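Local atomic coordinates of potential RNA-dependent RNA polymerase (Human picobirnavirus, PDB entry 5I62), a protein that copies RNA templates into RNA by joining ribonucleoside triphosphates, and probably serves both transcription and replication of a double-stranded RNA virus genome. Residues R474-D484 with V526-R534; D241-D249 with H403-V414. All blocks are in the same frame, centred on the assembly; numbering follows the deposited sequence.

Interaction 1 of 2, residues R474-D484 with V526-R534; sequences RLGLGIPGFLD and VVQALKSRR
Leu530, near the end of the C-terminal helix 525-532, meets three leucines of the loop 474-484, a worked example of an apolar cluster bordered by a salt bridge. Its CB lies 3.8 Å from Leu483 CD1, the two side chains crossing at about a right angle. Beyond CG the branches part: CD1 rests against Leu475, 3.4 Å from Leu475 O and also near Leu475 CB, whereas CD2 meets Leu477 CD1 at 3.8 Å. Helices 441-451 and 460-469, probably part of the thumb of the right-hand polymerase fold, complete the surroundings through Leu448, which touches Leu530, and Leu464, which touches Leu475.

Leu477 CD2 also leans on the aliphatic part of Arg534, 3.4 Å from Arg534 CG. Farther along, the Arg534 chain bends about its CG-CD bond (chi3 -57°) and NH1 donates to Asp484 OD1 at 3.1 Å, with a weak second bond from NH2 to the same oxygen. OD1 lies near the guanidinium plane, yet NH1 approaches it from above the carboxylate plane; the two groups are turned 60° apart. Chemically, the contact is a largely buried leucine cluster with its ionic closure at the exposed edge, where the nearby Lys531 probably adds a weaker electrostatic pull on Asp484.

Interaction 2 of 2, residues D241-D249 with H403-V414; sequences DRRITKMFD and HHTDYRVDGMCV
Thr245 and Cys413 join helix 237-250 to the loop between antiparallel strands 401-404 and 416-417, beside what is probably the palm of the right-hand polymerase fold; within the loop a type I' turn, Val409 to Met412, returns the chain to the helix.

Hydrogen bonds set the register. Cys413 N, in an inverse gamma turn, donates to Thr245 OG1 at 2.7 Å and 166°. With OG1 beside its own backbone N (chi1 -51°), Thr245 can also donate to Asp241 O, one turn back, so the hydroxyl takes part in two bonds. His403 ND1 binds Cys413 O at 2.8 Å, which helps to fix the ring's rotation and presents CE1 to Asp241 OD1, near the ring plane; the other oxygen of Asp241 is hydrogen-bonded to Gly415 N.

Apolar contacts fill in between. Ile244 CG1 sits over the His403 ring, 4.0 Å from its centroid, in a CH-pi contact, while Thr405 CB lies over one face of the Phe248 ring, toward its rim. Arg242 and Met412 run side by side, Arg242 CG 3.4 Å from Met412 SD.

The ionic part centres on Arg408, whose extended chain grips Thr405 side-on, NE to the carbonyl O and NH2 to OG1. This hold helps to fix the guanidinium, with NH1 at Asp249 OD1, 3.1 Å away, in a salt bridge using the oxygen's syn lone pair. A water that donates to Asp249 OD1 joins the same pair, its oxygen accepting from Arg408 NH2 at 2.9 Å.

Overall arrangement
Followed from the N terminus, the chain first enters interaction 2 on helix 237-250, passes through strands 257-261, 355-357, 360-363 and 390-392 of the four-stranded sheet, and closes a loop of 153 residues when the segment after strand 401-404 returns to that helix. Only then, beyond helices 441-451 and 460-469, does interaction 1 open; its much shorter loop of 41 residues, partly unmodelled, ends at the C terminus. The two closures therefore follow in series, neither nesting nor crossing. The centres of interactions 1 and 2 lie about 30 Å apart. Interaction 2 ties helix 237-250 to the loop between strands 401-404 and 416-417 of the three-stranded sheet, interaction 1 the C-terminal helix to a loop beside helices 441-451 and 460-469.

Interaction 1 of 2, residues R474-D484 with V526-R534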
loop_
_atom_site.group_PDB
_atom_site.type_symbol
_atom_site.label_atom_id
_atom_site.label_comp_id
_atom_site.label_asym_id
_atom_site.label_seq_id
_atom_site.Cartn_x
_atom_site.Cartn_y
_atom_site.Cartn_z
ATOM N N ARG A 474 6.330 -22.041 19.556
ATOM C CA ARG A 474 4.871 -22.150 19.616
ATOM C C ARG A 474 4.189 -20.784 19.656
ATOM O O ARG A 474 3.278 -20.536 20.452
ATOM C CB ARG A 474 4.445 -23.018 20.800
ATOM C CG ARG A 474 4.929 -24.452 20.690
ATOM C CD ARG A 474 5.063 -25.103 22.044
ATOM N NE ARG A 474 3.760 -25.311 22.660
ATOM C CZ ARG A 474 3.427 -24.904 23.880
ATOM N NH1 ARG A 474 4.313 -24.273 24.644
ATOM N NH2 ARG A 474 2.205 -25.140 24.337
ATOM N N LEU A 475 4.635 -19.895 18.762
ATOM C CA LEU A 475 4.037 -18.571 18.589
ATOM C C LEU A 475 4.080 -17.752 19.879
ATOM O O LEU A 475 3.178 -16.970 20.159
ATOM C CB LEU A 475 2.596 -18.679 18.076
ATOM C CG LEU A 475 2.463 -19.434 16.748
ATOM C CD1 LEU A 475 1.014 -19.480 16.255
ATOM C CD2 LEU A 475 3.383 -18.823 15.691
ATOM N N GLY A 476 5.124 -17.931 20.684
ATOM C CA GLY A 476 5.291 -17.173 21.905
ATOM C C GLY A 476 4.850 -17.893 23.160
ATOM O O GLY A 476 5.231 -17.473 24.262
ATOM N N LEU A 477 4.067 -18.969 23.026
ATOM C CA LEU A 477 3.733 -19.791 24.183
ATOM C C LEU A 477 4.984 -20.351 24.845
ATOM O O LEU A 477 4.977 -20.617 26.050
ATOM C CB LEU A 477 2.806 -20.930 23.778
ATOM C CG LEU A 477 1.343 -20.560 23.517
ATOM C CD1 LEU A 477 0.647 -21.676 22.752
ATOM C CD2 LEU A 477 0.624 -20.280 24.828
ATOM N N GLY A 478 6.056 -20.538 24.077
ATOM C CA GLY A 478 7.317 -21.033 24.580
ATOM C C GLY A 478 8.324 -19.968 24.938
ATOM O O GLY A 478 9.493 -20.298 25.170
ATOM N N ILE A 479 7.920 -18.705 24.988
ATOM C CA ILE A 479 8.811 -17.603 25.342
ATOM C C ILE A 479 8.330 -17.031 26.669
ATOM O O ILE A 479 7.308 -16.337 26.714
ATOM C CB ILE A 479 8.859 -16.533 24.238
ATOM C CG1 ILE A 479 9.154 -17.175 22.880
ATOM C CG2 ILE A 479 9.897 -15.456 24.574
ATOM C CD1 ILE A 479 9.354 -16.164 21.729
ATOM N N PRO A 480 9.018 -17.313 27.771
ATOM C CA PRO A 480 8.517 -16.906 29.095
ATOM C C PRO A 480 8.232 -15.409 29.172
ATOM O O PRO A 480 9.047 -14.577 28.761
ATOM C CB PRO A 480 9.649 -17.320 30.043
ATOM C CG PRO A 480 10.362 -18.436 29.324
ATOM C CD PRO A 480 10.285 -18.061 27.849
ATOM N N GLY A 481 7.043 -15.070 29.677
ATOM C CA GLY A 481 6.601 -13.695 29.798
ATOM C C GLY A 481 6.134 -13.039 28.513
ATOM O O GLY A 481 5.494 -11.980 28.575
ATOM N N PHE A 482 6.401 -13.640 27.353
ATOM C CA PHE A 482 6.230 -12.934 26.086
ATOM C C PHE A 482 4.787 -12.481 25.880
ATOM O O PHE A 482 4.520 -11.293 25.662
ATOM C CB PHE A 482 6.687 -13.825 24.938
ATOM C CG PHE A 482 6.538 -13.195 23.593
ATOM C CD1 PHE A 482 7.405 -12.199 23.183
ATOM C CD2 PHE A 482 5.532 -13.600 22.737
ATOM C CE1 PHE A 482 7.273 -11.614 21.939
ATOM C CE2 PHE A 482 5.401 -13.027 21.484
ATOM C CZ PHE A 482 6.270 -12.029 21.088
ATOM N N LEU A 483 3.841 -13.419 25.940
ATOM C CA LEU A 483 2.445 -13.076 25.679
ATOM C C LEU A 483 1.913 -12.086 26.713
ATOM O O LEU A 483 1.129 -11.187 26.381
ATOM C CB LEU A 483 1.595 -14.344 25.650
ATOM C CG LEU A 483 1.763 -15.223 24.403
ATOM C CD1 LEU A 483 0.856 -16.438 24.479
ATOM C CD2 LEU A 483 1.483 -14.417 23.134
ATOM N N ASP A 484 2.338 -12.232 27.972
ATOM C CA ASP A 484 1.884 -11.354 29.045
ATOM C C ASP A 484 2.426 -9.937 28.925
ATOM O O ASP A 484 1.885 -9.030 29.563
ATOM C CB ASP A 484 2.282 -11.930 30.402
ATOM C CG ASP A 484 1.371 -13.056 30.846
ATOM O OD1 ASP A 484 0.232 -13.123 30.338
ATOM O OD2 ASP A 484 1.789 -13.877 31.696
ATOM N N VAL A 526 -5.388 -13.338 17.898
ATOM C CA VAL A 526 -4.434 -14.440 17.974
ATOM C C VAL A 526 -3.771 -14.474 19.347
ATOM O O VAL A 526 -3.459 -15.552 19.871
ATOM C CB VAL A 526 -3.388 -14.347 16.837
ATOM C CG1 VAL A 526 -2.549 -13.074 16.966
ATOM C CG2 VAL A 526 -2.470 -15.579 16.838
ATOM N N VAL A 527 -3.558 -13.304 19.952
ATOM C CA VAL A 527 -3.010 -13.247 21.304
ATOM C C VAL A 527 -3.995 -13.853 22.296
ATOM O O VAL A 527 -3.621 -14.655 23.162
ATOM C CB VAL A 527 -2.650 -11.795 21.673
ATOM C CG1 VAL A 527 -2.215 -11.704 23.128
ATOM C CG2 VAL A 527 -1.544 -11.262 20.752
ATOM N N GLN A 528 -5.276 -13.490 22.171
ATOM C CA GLN A 528 -6.300 -14.079 23.027
ATOM C C GLN A 528 -6.405 -15.582 22.804
ATOM O O GLN A 528 -6.559 -16.353 23.761
ATOM C CB GLN A 528 -7.648 -13.406 22.778
ATOM C CG GLN A 528 -8.766 -13.958 23.659
ATOM C CD GLN A 528 -10.156 -13.595 23.161
ATOM O OE1 GLN A 528 -10.315 -12.974 22.110
ATOM N NE2 GLN A 528 -11.177 -13.974 23.934
ATOM N N ALA A 529 -6.326 -16.021 21.546
ATOM C CA ALA A 529 -6.443 -17.447 21.260
ATOM C C ALA A 529 -5.263 -18.232 21.831
ATOM O O ALA A 529 -5.439 -19.333 22.368
ATOM C CB ALA A 529 -6.571 -17.667 19.752
ATOM N N LEU A 530 -4.051 -17.689 21.722
ATOM C CA LEU A 530 -2.889 -18.370 22.287
ATOM C C LEU A 530 -2.980 -18.449 23.814
ATOM O O LEU A 530 -2.785 -19.518 24.403
ATOM C CB LEU A 530 -1.614 -17.657 21.852
ATOM C CG LEU A 530 -1.279 -17.847 20.375
ATOM C CD1 LEU A 530 -0.211 -16.850 19.963
ATOM C CD2 LEU A 530 -0.823 -19.284 20.121
ATOM N N LYS A 531 -3.264 -17.316 24.469
ATOM C CA LYS A 531 -3.423 -17.299 25.924
ATOM C C LYS A 531 -4.488 -18.281 26.395
ATOM O O LYS A 531 -4.385 -18.827 27.498
ATOM C CB LYS A 531 -3.788 -15.899 26.404
ATOM C CG LYS A 531 -2.664 -14.889 26.386
ATOM C CD LYS A 531 -3.182 -13.553 26.891
ATOM C CE LYS A 531 -2.071 -12.545 27.047
ATOM N NZ LYS A 531 -2.634 -11.224 27.416
ATOM N N SER A 532 -5.531 -18.501 25.594
ATOM C CA SER A 532 -6.539 -19.475 25.984
ATOM C C SER A 532 -6.021 -20.906 25.897
ATOM O O SER A 532 -6.624 -21.810 26.481
ATOM C CB SER A 532 -7.784 -19.317 25.119
ATOM O OG SER A 532 -7.710 -20.163 23.988
ATOM N N ARG A 533 -4.924 -21.131 25.179
ATOM C CA ARG A 533 -4.315 -22.447 25.067
ATOM C C ARG A 533 -3.290 -22.711 26.167
ATOM O O ARG A 533 -2.585 -23.723 26.108
ATOM C CB ARG A 533 -3.669 -22.610 23.688
ATOM C CG ARG A 533 -4.648 -23.018 22.587
ATOM C CD ARG A 533 -4.173 -22.525 21.227
ATOM N NE ARG A 533 -5.013 -22.994 20.129
ATOM C CZ ARG A 533 -6.184 -22.451 19.792
ATOM N NH1 ARG A 533 -6.666 -21.418 20.477
ATOM N NH2 ARG A 533 -6.873 -22.939 18.763
ATOM N N ARG A 534 -3.186 -21.816 27.149
ATOM C CA ARG A 534 -2.302 -22.005 28.300
ATOM C C ARG A 534 -2.999 -22.778 29.415
ATOM O O ARG A 534 -3.376 -23.934 29.239
ATOM C CB ARG A 534 -1.818 -20.661 28.841
ATOM C CG ARG A 534 -0.838 -19.965 27.933
ATOM C CD ARG A 534 -0.257 -18.722 28.560
ATOM N NE ARG A 534 -1.266 -17.755 28.974
ATOM C CZ ARG A 534 -0.993 -16.490 29.279
ATOM N NH1 ARG A 534 0.255 -16.039 29.201
ATOM N NH2 ARG A 534 -1.964 -15.668 29.649
#

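Interaction 2 of 2, residues D241-D249 with H403-V414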
loop_
_atom_site.group_PDB
_atom_site.type_symbol
_atom_site.label_atom_id
_atom_site.label_comp_id
_atom_site.label_asym_id
_atom_site.label_seq_id
_atom_site.Cartn_x
_atom_site.Cartn_y
_atom_site.Cartn_z
ATOM N N ASP A 241 -15.369 -3.631 6.869
ATOM C CA ASP A 241 -16.381 -4.680 6.919
ATOM C C ASP A 241 -17.769 -4.095 7.129
ATOM O O ASP A 241 -18.751 -4.581 6.561
ATOM C CB ASP A 241 -16.062 -5.676 8.036
ATOM C CG ASP A 241 -14.746 -6.423 7.805
ATOM O OD1 ASP A 241 -14.196 -6.321 6.680
ATOM O OD2 ASP A 241 -14.264 -7.121 8.739
ATOM N N ARG A 242 -17.874 -3.061 7.958
ATOM C CA ARG A 242 -19.177 -2.453 8.160
ATOM C C ARG A 242 -19.711 -1.855 6.873
ATOM O O ARG A 242 -20.900 -1.973 6.583
ATOM C CB ARG A 242 -19.145 -1.403 9.255
ATOM C CG ARG A 242 -19.122 -2.028 10.624
ATOM C CD ARG A 242 -19.450 -1.013 11.673
ATOM N NE ARG A 242 -19.157 0.323 11.171
ATOM C CZ ARG A 242 -18.067 1.003 11.526
ATOM N NH1 ARG A 242 -17.176 0.462 12.365
ATOM N NH2 ARG A 242 -17.856 2.219 11.018
ATOM N N ARG A 243 -18.850 -1.205 6.087
ATOM C CA ARG A 243 -19.333 -0.615 4.844
ATOM C C ARG A 243 -19.632 -1.681 3.791
ATOM O O ARG A 243 -20.593 -1.541 3.023
ATOM C CB ARG A 243 -18.351 0.418 4.309
ATOM C CG ARG A 243 -18.953 1.233 3.170
ATOM C CD ARG A 243 -18.469 2.657 3.142
ATOM N NE ARG A 243 -18.706 3.374 4.395
ATOM C CZ ARG A 243 -18.200 4.578 4.664
ATOM N NH1 ARG A 243 -17.440 5.191 3.760
ATOM N NH2 ARG A 243 -18.443 5.169 5.831
ATOM N N ILE A 244 -18.821 -2.744 3.723
ATOM C CA ILE A 244 -19.158 -3.880 2.854
ATOM C C ILE A 244 -20.570 -4.371 3.161
ATOM O O ILE A 244 -21.380 -4.620 2.256
ATOM C CB ILE A 244 -18.152 -5.035 3.023
ATOM C CG1 ILE A 244 -16.732 -4.641 2.594
ATOM C CG2 ILE A 244 -18.635 -6.274 2.251
ATOM C CD1 ILE A 244 -16.602 -4.331 1.134
ATOM N N THR A 245 -20.867 -4.545 4.453
ATOM C CA THR A 245 -22.188 -4.996 4.885
ATOM C C THR A 245 -23.286 -4.063 4.370
ATOM O O THR A 245 -24.296 -4.517 3.823
ATOM C CB THR A 245 -22.237 -5.090 6.417
ATOM O OG1 THR A 245 -21.123 -5.852 6.918
ATOM C CG2 THR A 245 -23.544 -5.748 6.872
ATOM N N LYS A 246 -23.097 -2.754 4.539
ATOM C CA LYS A 246 -24.097 -1.785 4.085
ATOM C C LYS A 246 -24.260 -1.823 2.574
ATOM O O LYS A 246 -25.377 -1.656 2.065
ATOM C CB LYS A 246 -23.718 -0.379 4.556
ATOM C CG LYS A 246 -23.837 -0.194 6.070
ATOM C CD LYS A 246 -25.225 -0.692 6.517
ATOM C CE LYS A 246 -25.295 -0.989 8.011
ATOM N NZ LYS A 246 -25.222 0.238 8.860
ATOM N N MET A 247 -23.166 -2.071 1.846
ATOM C CA MET A 247 -23.235 -2.177 0.393
ATOM C C MET A 247 -24.129 -3.342 -0.022
ATOM O O MET A 247 -24.968 -3.212 -0.929
ATOM C CB MET A 247 -21.818 -2.324 -0.176
ATOM C CG MET A 247 -21.763 -2.383 -1.708
ATOM S SD MET A 247 -20.119 -2.895 -2.286
ATOM C CE MET A 247 -20.130 -4.598 -1.712
ATOM N N PHE A 248 -23.989 -4.483 0.656
ATOM C CA PHE A 248 -24.869 -5.606 0.367
ATOM C C PHE A 248 -26.308 -5.319 0.789
ATOM O O PHE A 248 -27.253 -5.723 0.097
ATOM C CB PHE A 248 -24.348 -6.871 1.037
ATOM C CG PHE A 248 -23.263 -7.550 0.260
ATOM C CD1 PHE A 248 -23.531 -8.086 -0.991
ATOM C CD2 PHE A 248 -21.979 -7.632 0.755
ATOM C CE1 PHE A 248 -22.532 -8.707 -1.731
ATOM C CE2 PHE A 248 -20.974 -8.263 0.025
ATOM C CZ PHE A 248 -21.250 -8.785 -1.222
ATOM N N ASP A 249 -26.490 -4.627 1.919
ATOM C CA ASP A 249 -27.831 -4.293 2.405
ATOM C C ASP A 249 -28.572 -3.341 1.472
ATOM O O ASP A 249 -29.813 -3.367 1.415
ATOM C CB ASP A 249 -27.752 -3.652 3.795
ATOM C CG ASP A 249 -27.301 -4.621 4.875
ATOM O OD1 ASP A 249 -27.379 -5.854 4.656
ATOM O OD2 ASP A 249 -26.883 -4.135 5.954
ATOM N N HIS A 403 -15.514 -11.480 1.342
ATOM C CA HIS A 403 -16.731 -11.213 2.096
ATOM C C HIS A 403 -17.900 -11.871 1.377
ATOM O O HIS A 403 -17.905 -11.987 0.154
ATOM C CB HIS A 403 -17.027 -9.717 2.237
ATOM C CG HIS A 403 -15.871 -8.881 2.697
ATOM N ND1 HIS A 403 -15.819 -8.324 3.955
ATOM C CD2 HIS A 403 -14.762 -8.452 2.053
ATOM C CE1 HIS A 403 -14.717 -7.606 4.075
ATOM N NE2 HIS A 403 -14.049 -7.678 2.939
ATOM N N HIS A 404 -18.902 -12.277 2.147
ATOM C CA HIS A 404 -20.068 -12.924 1.581
ATOM C C HIS A 404 -21.306 -12.463 2.328
ATOM O O HIS A 404 -21.298 -12.390 3.561
ATOM C CB HIS A 404 -19.934 -14.445 1.655
ATOM C CG HIS A 404 -20.907 -15.178 0.795
ATOM N ND1 HIS A 404 -22.256 -15.207 1.067
ATOM C CD2 HIS A 404 -20.732 -15.920 -0.324
ATOM C CE1 HIS A 404 -22.872 -15.927 0.147
ATOM N NE2 HIS A 404 -21.970 -16.373 -0.707
ATOM N N THR A 405 -22.368 -12.160 1.577
ATOM C CA THR A 405 -23.572 -11.624 2.205
ATOM C C THR A 405 -24.149 -12.590 3.241
ATOM O O THR A 405 -24.771 -12.155 4.217
ATOM C CB THR A 405 -24.615 -11.254 1.138
ATOM O OG1 THR A 405 -25.665 -10.499 1.749
ATOM C CG2 THR A 405 -25.203 -12.502 0.441
ATOM N N ASP A 406 -23.921 -13.900 3.073
ATOM C CA ASP A 406 -24.388 -14.900 4.033
ATOM C C ASP A 406 -23.376 -15.213 5.134
ATOM O O ASP A 406 -23.670 -16.041 6.004
ATOM C CB ASP A 406 -24.765 -16.193 3.311
ATOM C CG ASP A 406 -25.895 -15.995 2.318
ATOM O OD1 ASP A 406 -26.769 -15.141 2.590
ATOM O OD2 ASP A 406 -25.921 -16.684 1.281
ATOM N N TYR A 407 -22.202 -14.591 5.121
ATOM C CA TYR A 407 -21.152 -14.864 6.105
ATOM C C TYR A 407 -21.031 -13.643 7.008
ATOM O O TYR A 407 -20.229 -12.743 6.757
ATOM C CB TYR A 407 -19.828 -15.183 5.430
ATOM C CG TYR A 407 -18.794 -15.735 6.392
ATOM C CD1 TYR A 407 -17.969 -14.889 7.123
ATOM C CD2 TYR A 407 -18.656 -17.105 6.572
ATOM C CE1 TYR A 407 -17.020 -15.398 8.018
ATOM C CE2 TYR A 407 -17.717 -17.626 7.455
ATOM C CZ TYR A 407 -16.907 -16.767 8.176
ATOM O OH TYR A 407 -15.980 -17.285 9.045
ATOM N N ARG A 408 -21.830 -13.617 8.069
ATOM C CA ARG A 408 -21.894 -12.465 8.944
ATOM C C ARG A 408 -21.638 -12.904 10.373
ATOM O O ARG A 408 -22.112 -13.960 10.793
ATOM C CB ARG A 408 -23.254 -11.734 8.844
ATOM C CG ARG A 408 -23.697 -11.469 7.407
ATOM C CD ARG A 408 -24.704 -10.326 7.299
ATOM N NE ARG A 408 -25.040 -10.055 5.900
ATOM C CZ ARG A 408 -25.658 -8.958 5.474
ATOM N NH1 ARG A 408 -26.029 -8.024 6.345
ATOM N NH2 ARG A 408 -25.911 -8.797 4.177
ATOM N N VAL A 409 -20.868 -12.089 11.094
ATOM C CA VAL A 409 -20.541 -12.269 12.507
ATOM C C VAL A 409 -21.037 -11.030 13.241
ATOM O O VAL A 409 -20.612 -9.913 12.928
ATOM C CB VAL A 409 -19.028 -12.468 12.723
ATOM C CG1 VAL A 409 -18.684 -12.575 14.221
ATOM C CG2 VAL A 409 -18.534 -13.683 11.962
ATOM N N ASP A 410 -21.943 -11.225 14.204
ATOM C CA ASP A 410 -22.659 -10.121 14.854
ATOM C C ASP A 410 -23.190 -9.128 13.822
ATOM O O ASP A 410 -23.103 -7.913 13.989
ATOM C CB ASP A 410 -21.787 -9.415 15.894
ATOM C CG ASP A 410 -21.483 -10.299 17.100
ATOM O OD1 ASP A 410 -22.249 -11.258 17.344
ATOM O OD2 ASP A 410 -20.484 -10.033 17.807
ATOM N N GLY A 411 -23.725 -9.663 12.731
ATOM C CA GLY A 411 -24.348 -8.864 11.699
ATOM C C GLY A 411 -23.416 -8.221 10.691
ATOM O O GLY A 411 -23.899 -7.528 9.787
ATOM N N MET A 412 -22.106 -8.416 10.800
ATOM C CA MET A 412 -21.171 -7.785 9.871
ATOM C C MET A 412 -20.628 -8.804 8.875
ATOM O O MET A 412 -20.275 -9.922 9.256
ATOM C CB MET A 412 -20.006 -7.125 10.619
ATOM C CG MET A 412 -20.418 -6.019 11.593
ATOM S SD MET A 412 -21.266 -4.667 10.737
ATOM C CE MET A 412 -21.968 -3.779 12.132
ATOM N N CYS A 413 -20.508 -8.394 7.608
ATOM C CA CYS A 413 -19.852 -9.214 6.587
ATOM C C CYS A 413 -18.342 -9.088 6.768
ATOM O O CYS A 413 -17.665 -8.340 6.059
ATOM C CB CYS A 413 -20.258 -8.793 5.179
ATOM S SG CYS A 413 -22.014 -9.007 4.783
ATOM N N VAL A 414 -17.814 -9.846 7.736
ATOM C CA VAL A 414 -16.405 -9.722 8.107
ATOM C C VAL A 414 -15.491 -10.227 6.988
ATOM O O VAL A 414 -15.842 -11.128 6.223
ATOM C CB VAL A 414 -16.118 -10.472 9.420
ATOM C CG1 VAL A 414 -16.846 -9.818 10.582
ATOM C CG2 VAL A 414 -16.534 -11.933 9.298
HETATM O O HOH W 1 -28.340 -7.674 3.185
#